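Local coordinates for hexapeptide transferase family protein (Anaplasma phagocytophilum, PDB 3IXC) that probably acts as a transferase of the hexapeptide-repeat family and binds magnesium ions, as a trimer of left-handed beta-helices, at residues Ser35-Ile49 with Ile54-Gly68. Residues are numbered along the deposited sequence; the frame is centred on the assembly and turned at random. Where two conformers were deposited one is given.
Sequences SVDSTAFIAGNARII and IGKNASIWYGTVLRG
F41, R47 and I49 pair in parallel register with S59, V65 and R67, about 4.8 Å between the axes of strands 47-49 and 65-68, as two successive coils of a left-handed parallel beta-helix. I42, I48, I54 and I60 point into the coil, where branched aliphatic side chains stack from one turn onto the next: I42 lies alongside I60, CD1 to CG1 3.6 Å. Small A40 and A46 suit the corners, A40 CB resting 3.7 Å from I54 CG2. Outside, F41 turns CG anti to its N (chi1 169°), sending the ring edge against the face of W61 in a tilted edge-to-face pair, planes at 57°; Y190 and helix 170-188 cover this cluster. The methyl of A43 is small enough to sit over the face of the Y62 ring, a CH-pi contact with CB 3.9 Å from the ring centroid. R67 reaches away to D83 of the second subunit, close to the magnesium ligand H88. Two turns are tied by side chains. T39 OG1, which also bonds D37 OD1, accepts from N57 N at 2.9 Å. At the next corner glycine suits the positive phi of G63, whose N meets N45 OD1 at 2.9 Å from above the amide carbonyl plane, 48° out of it.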
ATOM      1  N   SER A  35       4.172 -10.621  21.565  1.00 10.31           N
ATOM      2  CA  SER A  35       3.327 -10.735  22.746  0.50 10.47           C
ATOM      3  C   SER A  35       2.036  -9.986  22.453  1.00 10.33           C
ATOM      4  O   SER A  35       2.037  -8.765  22.299  1.00 10.51           O
ATOM      5  CB  SER A  35       4.032 -10.158  23.973  0.50 10.14           C
ATOM      6  OG  SER A  35       5.172 -10.929  24.311  0.50 10.88           O
ATOM      7  N   VAL A  36       0.935 -10.731  22.351  1.00 10.07           N
ATOM      8  CA  VAL A  36      -0.357 -10.158  21.961  1.00 10.54           C
ATOM      9  C   VAL A  36      -1.415 -10.366  23.048  1.00 10.16           C
ATOM     10  O   VAL A  36      -1.712 -11.500  23.438  1.00  9.86           O
ATOM     11  CB  VAL A  36      -0.856 -10.751  20.608  1.00 10.62           C
ATOM     12  CG1 VAL A  36      -2.205 -10.149  20.202  1.00 10.46           C
ATOM     13  CG2 VAL A  36       0.167 -10.520  19.502  1.00 11.30           C
ATOM     14  N   ASP A  37      -1.979  -9.265  23.538  1.00 10.17           N
ATOM     15  CA  ASP A  37      -3.065  -9.339  24.518  1.00 10.72           C
ATOM     16  C   ASP A  37      -4.225 -10.135  23.913  1.00 10.65           C
ATOM     17  O   ASP A  37      -4.551  -9.975  22.734  1.00 10.77           O
ATOM     18  CB  ASP A  37      -3.513  -7.928  24.917  1.00 10.73           C
ATOM     19  CG  ASP A  37      -4.387  -7.911  26.166  1.00 11.56           C
ATOM     20  OD1 ASP A  37      -5.571  -8.286  26.082  1.00 12.02           O
ATOM     21  OD2 ASP A  37      -3.895  -7.499  27.232  1.00 13.87           O
ATOM     22  N   SER A  38      -4.838 -11.000  24.719  1.00 11.07           N
ATOM     23  CA  SER A  38      -5.933 -11.853  24.245  1.00 11.38           C
ATOM     24  C   SER A  38      -7.167 -11.072  23.768  1.00 11.31           C
ATOM     25  O   SER A  38      -7.998 -11.611  23.033  1.00 11.78           O
ATOM     26  CB  SER A  38      -6.329 -12.863  25.328  1.00 11.39           C
ATOM     27  OG  SER A  38      -6.919 -12.203  26.430  1.00 12.65           O
ATOM     28  N   THR A  39      -7.276  -9.806  24.171  1.00 10.78           N
ATOM     29  CA  THR A  39      -8.422  -8.976  23.791  1.00 10.59           C
ATOM     30  C   THR A  39      -8.167  -8.188  22.511  1.00 10.26           C
ATOM     31  O   THR A  39      -9.062  -7.499  22.012  1.00 10.36           O
ATOM     32  CB  THR A  39      -8.835  -7.991  24.911  1.00 10.62           C
ATOM     33  OG1 THR A  39      -7.784  -7.042  25.130  1.00 10.72           O
ATOM     34  CG2 THR A  39      -9.146  -8.735  26.211  1.00 10.87           C
ATOM     35  N   ALA A  40      -6.948  -8.281  21.983  1.00  9.88           N
ATOM     36  CA  ALA A  40      -6.632  -7.608  20.725  1.00  9.98           C
ATOM     37  C   ALA A  40      -7.222  -8.377  19.548  1.00 10.54           C
ATOM     38  O   ALA A  40      -7.249  -9.615  19.556  1.00 11.50           O
ATOM     39  CB  ALA A  40      -5.121  -7.438  20.555  1.00  9.61           C
ATOM     40  N   PHE A  41      -7.721  -7.643  18.556  1.00 10.34           N
ATOM     41  CA  PHE A  41      -8.133  -8.243  17.297  1.00 10.04           C
ATOM     42  C   PHE A  41      -6.964  -8.246  16.327  1.00  9.85           C
ATOM     43  O   PHE A  41      -6.363  -7.202  16.066  1.00  9.56           O
ATOM     44  CB  PHE A  41      -9.315  -7.487  16.679  1.00 10.58           C
ATOM     45  CG  PHE A  41      -9.611  -7.892  15.255  1.00 11.47           C
ATOM     46  CD1 PHE A  41     -10.114  -9.156  14.967  1.00 14.75           C
ATOM     47  CD2 PHE A  41      -9.373  -7.012  14.205  1.00 12.42           C
ATOM     48  CE1 PHE A  41     -10.387  -9.535  13.642  1.00 15.32           C
ATOM     49  CE2 PHE A  41      -9.644  -7.375  12.890  1.00 12.92           C
ATOM     50  CZ  PHE A  41     -10.153  -8.629  12.603  1.00 13.25           C
ATOM     51  N   ILE A  42      -6.636  -9.428  15.805  1.00  9.71           N
ATOM     52  CA  ILE A  42      -5.616  -9.550  14.767  1.00  9.96           C
ATOM     53  C   ILE A  42      -6.235 -10.209  13.546  1.00  9.57           C
ATOM     54  O   ILE A  42      -6.660 -11.375  13.604  1.00  9.15           O
ATOM     55  CB  ILE A  42      -4.408 -10.410  15.225  1.00 10.21           C
ATOM     56  CG1 ILE A  42      -3.937 -10.013  16.640  1.00 11.37           C
ATOM     57  CG2 ILE A  42      -3.298 -10.353  14.188  1.00 10.98           C
ATOM     58  CD1 ILE A  42      -3.357  -8.611  16.757  1.00 12.42           C
ATOM     59  N   ALA A  43      -6.296  -9.469  12.438  1.00  9.11           N
ATOM     60  CA  ALA A  43      -6.836 -10.022  11.205  1.00  9.15           C
ATOM     61  C   ALA A  43      -6.025 -11.245  10.798  1.00  9.38           C
ATOM     62  O   ALA A  43      -4.802 -11.274  10.964  1.00  9.58           O
ATOM     63  CB  ALA A  43      -6.815  -8.980  10.097  1.00  9.28           C
ATOM     64  N   GLY A  44      -6.716 -12.250  10.263  1.00 10.19           N
ATOM     65  CA  GLY A  44      -6.093 -13.527   9.937  1.00 10.71           C
ATOM     66  C   GLY A  44      -4.970 -13.476   8.919  1.00 10.86           C
ATOM     67  O   GLY A  44      -4.149 -14.402   8.847  1.00 11.70           O
ATOM     68  N   ASN A  45      -4.931 -12.418   8.113  1.00 10.28           N
ATOM     69  CA  ASN A  45      -3.866 -12.274   7.126  1.00 10.19           C
ATOM     70  C   ASN A  45      -2.869 -11.161   7.474  1.00 10.06           C
ATOM     71  O   ASN A  45      -2.053 -10.763   6.639  1.00 10.23           O
ATOM     72  CB  ASN A  45      -4.438 -12.101   5.713  1.00 10.23           C
ATOM     73  CG  ASN A  45      -4.968 -10.699   5.462  1.00  9.96           C
ATOM     74  OD1 ASN A  45      -5.272  -9.966   6.398  1.00 10.16           O
ATOM     75  ND2 ASN A  45      -5.064 -10.320   4.195  1.00 10.67           N
ATOM     76  N   ALA A  46      -2.950 -10.657   8.706  1.00 10.05           N
ATOM     77  CA  ALA A  46      -1.914  -9.766   9.224  1.00  9.96           C
ATOM     78  C   ALA A  46      -0.649 -10.584   9.466  1.00 10.08           C
ATOM     79  O   ALA A  46      -0.705 -11.805   9.590  1.00 10.59           O
ATOM     80  CB  ALA A  46      -2.368  -9.092  10.530  1.00 10.43           C
ATOM     81  N   ARG A  47       0.494  -9.907   9.508  1.00  9.77           N
ATOM     82  CA  ARG A  47       1.767 -10.570   9.806  1.00  9.41           C
ATOM     83  C   ARG A  47       2.481  -9.745  10.853  1.00  9.49           C
ATOM     84  O   ARG A  47       2.728  -8.551  10.664  1.00 10.05           O
ATOM     85  CB  ARG A  47       2.617 -10.761   8.538  1.00  9.50           C
ATOM     86  CG  ARG A  47       2.053 -11.801   7.549  1.00  9.51           C
ATOM     87  CD  ARG A  47       2.107 -13.226   8.109  1.00 10.59           C
ATOM     88  NE  ARG A  47       1.575 -14.238   7.185  1.00 11.34           N
ATOM     89  CZ  ARG A  47       0.304 -14.635   7.134  1.00 12.50           C
ATOM     90  NH1 ARG A  47      -0.616 -14.108   7.932  1.00 13.07           N
ATOM     91  NH2 ARG A  47      -0.051 -15.576   6.260  1.00 14.62           N
ATOM     92  N   ILE A  48       2.761 -10.394  11.978  1.00  9.24           N
ATOM     93  CA  ILE A  48       3.393  -9.746  13.117  0.50  8.94           C
ATOM     94  C   ILE A  48       4.644 -10.552  13.438  1.00  9.24           C
ATOM     95  O   ILE A  48       4.564 -11.722  13.806  1.00  8.95           O
ATOM     96  CB  ILE A  48       2.441  -9.673  14.328  0.50  9.11           C
ATOM     97  CG1 ILE A  48       1.132  -8.980  13.942  0.50  8.73           C
ATOM     98  CG2 ILE A  48       3.086  -8.925  15.488  0.50  9.03           C
ATOM     99  CD1 ILE A  48       0.116  -8.929  15.059  0.50  7.43           C
ATOM    100  N   ILE A  49       5.799  -9.916  13.261  1.00  8.54           N
ATOM    101  CA  ILE A  49       7.073 -10.631  13.290  1.00  8.67           C
ATOM    102  C   ILE A  49       7.983 -10.142  14.397  1.00  8.43           C
ATOM    103  O   ILE A  49       8.223  -8.942  14.534  1.00  8.19           O
ATOM    104  CB  ILE A  49       7.827 -10.494  11.919  1.00  8.68           C
ATOM    105  CG1 ILE A  49       6.948 -10.942  10.738  1.00 10.14           C
ATOM    106  CG2 ILE A  49       9.154 -11.264  11.945  1.00  9.10           C
ATOM    107  CD1 ILE A  49       6.351  -9.800   9.933  1.00 10.41           C
ATOM    108  N   ILE A  54       1.525  -6.068  21.531  1.00 10.14           N
ATOM    109  CA  ILE A  54       0.202  -5.550  21.151  0.50 10.15           C
ATOM    110  C   ILE A  54      -0.689  -5.504  22.400  1.00 10.22           C
ATOM    111  O   ILE A  54      -0.953  -6.557  23.007  1.00 10.28           O
ATOM    112  CB  ILE A  54      -0.484  -6.465  20.095  0.50 10.24           C
ATOM    113  CG1 ILE A  54       0.409  -6.696  18.866  0.50 10.37           C
ATOM    114  CG2 ILE A  54      -1.838  -5.892  19.671  0.50 10.46           C
ATOM    115  CD1 ILE A  54       0.605  -5.465  18.019  0.50  9.27           C
ATOM    116  N   GLY A  55      -1.159  -4.313  22.765  1.00  9.39           N
ATOM    117  CA  GLY A  55      -1.926  -4.112  23.990  1.00  9.26           C
ATOM    118  C   GLY A  55      -3.397  -4.476  23.948  1.00  8.69           C
ATOM    119  O   GLY A  55      -3.942  -4.829  22.895  1.00  8.29           O
ATOM    120  N   LYS A  56      -4.024  -4.381  25.120  1.00  8.39           N
ATOM    121  CA  LYS A  56      -5.448  -4.634  25.316  1.00  8.56           C
ATOM    122  C   LYS A  56      -6.309  -3.863  24.313  1.00  8.53           C
ATOM    123  O   LYS A  56      -6.115  -2.666  24.120  1.00  8.37           O
ATOM    124  CB  LYS A  56      -5.817  -4.240  26.755  1.00  8.50           C
ATOM    125  CG  LYS A  56      -7.284  -4.090  27.048  1.00 10.53           C
ATOM    126  CD  LYS A  56      -7.473  -3.740  28.529  1.00 13.06           C
ATOM    127  CE  LYS A  56      -8.938  -3.498  28.867  1.00 14.99           C
ATOM    128  NZ  LYS A  56      -9.107  -3.241  30.336  1.00 16.29           N
ATOM    129  N   ASN A  57      -7.257  -4.559  23.683  1.00  8.37           N
ATOM    130  CA  ASN A  57      -8.253  -3.932  22.802  1.00  8.05           C
ATOM    131  C   ASN A  57      -7.699  -3.269  21.547  1.00  8.12           C
ATOM    132  O   ASN A  57      -8.421  -2.532  20.885  1.00  8.12           O
ATOM    133  CB  ASN A  57      -9.127  -2.916  23.561  1.00  8.50           C
ATOM    134  CG  ASN A  57      -9.981  -3.563  24.644  1.00 10.35           C
ATOM    135  OD1 ASN A  57     -10.353  -4.744  24.556  1.00 11.45           O
ATOM    136  ND2 ASN A  57     -10.315  -2.781  25.666  1.00 12.34           N
ATOM    137  N   ALA A  58      -6.423  -3.505  21.235  1.00  7.86           N
ATOM    138  CA  ALA A  58      -5.878  -3.036  19.961  1.00  7.88           C
ATOM    139  C   ALA A  58      -6.502  -3.815  18.809  1.00  8.10           C
ATOM    140  O   ALA A  58      -7.073  -4.888  19.009  1.00  8.62           O
ATOM    141  CB  ALA A  58      -4.358  -3.167  19.936  1.00  8.03           C
ATOM    142  N   SER A  59      -6.400  -3.270  17.602  1.00  7.81           N
ATOM    143  CA  SER A  59      -6.887  -3.972  16.421  1.00  8.13           C
ATOM    144  C   SER A  59      -5.911  -3.759  15.269  1.00  8.25           C
ATOM    145  O   SER A  59      -5.554  -2.625  14.923  1.00  8.59           O
ATOM    146  CB  SER A  59      -8.330  -3.575  16.052  1.00  8.51           C
ATOM    147  OG  SER A  59      -8.504  -2.167  15.905  1.00  8.88           O
ATOM    148  N   ILE A  60      -5.458  -4.876  14.721  1.00  8.36           N
ATOM    149  CA  ILE A  60      -4.457  -4.898  13.653  1.00  8.52           C
ATOM    150  C   ILE A  60      -5.157  -5.509  12.446  1.00  8.32           C
ATOM    151  O   ILE A  60      -5.583  -6.665  12.489  1.00  8.13           O
ATOM    152  CB  ILE A  60      -3.219  -5.730  14.079  1.00  9.25           C
ATOM    153  CG1 ILE A  60      -2.695  -5.271  15.460  1.00  9.46           C
ATOM    154  CG2 ILE A  60      -2.144  -5.703  13.002  1.00 10.24           C
ATOM    155  CD1 ILE A  60      -2.204  -3.804  15.523  1.00 10.87           C
ATOM    156  N   TRP A  61      -5.278  -4.722  11.378  1.00  7.82           N
ATOM    157  CA  TRP A  61      -6.225  -5.017  10.297  1.00  7.58           C
ATOM    158  C   TRP A  61      -5.629  -5.800   9.120  1.00  7.67           C
ATOM    159  O   TRP A  61      -4.475  -6.246   9.169  1.00  7.59           O
ATOM    160  CB  TRP A  61      -6.960  -3.718   9.892  1.00  7.76           C
ATOM    161  CG  TRP A  61      -7.828  -3.288  11.048  1.00  7.57           C
ATOM    162  CD1 TRP A  61      -7.455  -2.521  12.134  1.00  7.77           C
ATOM    163  CD2 TRP A  61      -9.177  -3.694  11.292  1.00  8.25           C
ATOM    164  NE1 TRP A  61      -8.511  -2.416  13.022  1.00  7.08           N
ATOM    165  CE2 TRP A  61      -9.577  -3.119  12.528  1.00  7.23           C
ATOM    166  CE3 TRP A  61     -10.096  -4.479  10.582  1.00  8.82           C
ATOM    167  CZ2 TRP A  61     -10.860  -3.303  13.064  1.00  8.23           C
ATOM    168  CZ3 TRP A  61     -11.378  -4.656  11.112  1.00  8.15           C
ATOM    169  CH2 TRP A  61     -11.745  -4.066  12.348  1.00  8.27           C
ATOM    170  N   TYR A  62      -6.453  -6.036   8.103  1.00  7.63           N
ATOM    171  CA  TYR A  62      -6.097  -6.950   7.024  1.00  7.10           C
ATOM    172  C   TYR A  62      -4.867  -6.479   6.274  1.00  7.59           C
ATOM    173  O   TYR A  62      -4.753  -5.304   5.944  1.00  7.35           O
ATOM    174  CB  TYR A  62      -7.275  -7.089   6.072  1.00  6.58           C
ATOM    175  CG  TYR A  62      -8.452  -7.772   6.721  1.00  7.10           C
ATOM    176  CD1 TYR A  62      -8.514  -9.169   6.787  1.00  7.80           C
ATOM    177  CD2 TYR A  62      -9.499  -7.029   7.276  1.00  8.25           C
ATOM    178  CE1 TYR A  62      -9.592  -9.812   7.399  1.00  7.30           C
ATOM    179  CE2 TYR A  62     -10.586  -7.669   7.891  1.00  8.29           C
ATOM    180  CZ  TYR A  62     -10.616  -9.056   7.943  1.00  8.03           C
ATOM    181  OH  TYR A  62     -11.676  -9.697   8.544  1.00  9.55           O
ATOM    182  N   GLY A  63      -3.942  -7.406   6.039  1.00  7.73           N
ATOM    183  CA  GLY A  63      -2.749  -7.117   5.251  1.00  8.31           C
ATOM    184  C   GLY A  63      -1.714  -6.225   5.919  1.00  8.88           C
ATOM    185  O   GLY A  63      -0.739  -5.822   5.281  1.00  8.63           O
ATOM    186  N   THR A  64      -1.914  -5.916   7.198  1.00  8.75           N
ATOM    187  CA  THR A  64      -0.943  -5.122   7.934  0.50  8.93           C
ATOM    188  C   THR A  64       0.282  -5.978   8.282  1.00  9.22           C
ATOM    189  O   THR A  64       0.164  -7.178   8.560  1.00 10.49           O
ATOM    190  CB  THR A  64      -1.606  -4.424   9.155  0.50  8.91           C
ATOM    191  OG1 THR A  64      -2.479  -3.396   8.664  0.50  8.74           O
ATOM    192  CG2 THR A  64      -0.573  -3.793  10.087  0.50  8.57           C
ATOM    193  N   VAL A  65       1.451  -5.351   8.221  1.00  8.86           N
ATOM    194  CA  VAL A  65       2.710  -6.031   8.503  1.00  8.38           C
ATOM    195  C   VAL A  65       3.419  -5.240   9.592  1.00  9.09           C
ATOM    196  O   VAL A  65       3.776  -4.077   9.386  1.00  9.70           O
ATOM    197  CB  VAL A  65       3.612  -6.113   7.241  1.00  8.28           C
ATOM    198  CG1 VAL A  65       4.937  -6.813   7.584  1.00  8.15           C
ATOM    199  CG2 VAL A  65       2.900  -6.846   6.105  1.00  8.83           C
ATOM    200  N   LEU A  66       3.592  -5.856  10.762  1.00  8.72           N
ATOM    201  CA  LEU A  66       4.380  -5.244  11.833  1.00  8.69           C
ATOM    202  C   LEU A  66       5.654  -6.058  11.955  1.00  8.71           C
ATOM    203  O   LEU A  66       5.665  -7.125  12.574  1.00  8.43           O
ATOM    204  CB  LEU A  66       3.619  -5.242  13.169  1.00  9.20           C
ATOM    205  CG  LEU A  66       2.195  -4.675  13.200  1.00 11.90           C
ATOM    206  CD1 LEU A  66       1.695  -4.635  14.638  1.00 12.01           C
ATOM    207  CD2 LEU A  66       2.066  -3.307  12.592  1.00 13.50           C
ATOM    208  N   ARG A  67       6.726  -5.550  11.353  1.00  8.00           N
ATOM    209  CA  ARG A  67       7.959  -6.336  11.226  1.00  7.70           C
ATOM    210  C   ARG A  67       9.002  -5.881  12.239  1.00  8.43           C
ATOM    211  O   ARG A  67       9.760  -4.927  12.006  1.00  8.75           O
ATOM    212  CB  ARG A  67       8.470  -6.309   9.778  1.00  7.51           C
ATOM    213  CG  ARG A  67       9.686  -7.228   9.550  1.00  7.15           C
ATOM    214  CD  ARG A  67       9.747  -7.790   8.125  1.00  7.40           C
ATOM    215  NE  ARG A  67       9.879  -6.782   7.069  1.00  7.24           N
ATOM    216  CZ  ARG A  67      11.030  -6.229   6.691  1.00  7.83           C
ATOM    217  NH1 ARG A  67      11.048  -5.350   5.698  1.00  6.64           N
ATOM    218  NH2 ARG A  67      12.171  -6.548   7.299  1.00  6.78           N
ATOM    219  N   GLY A  68       9.020  -6.561  13.384  1.00  7.93           N
ATOM    220  CA  GLY A  68       9.935  -6.214  14.473  1.00  8.91           C
ATOM    221  C   GLY A  68      11.156  -7.119  14.480  1.00  9.59           C
ATOM    222  O   GLY A  68      11.478  -7.738  15.503  1.00  9.62           O
TER
HETATM  223  O   HOH W   1       0.033  -9.079   6.216  1.00 12.60           O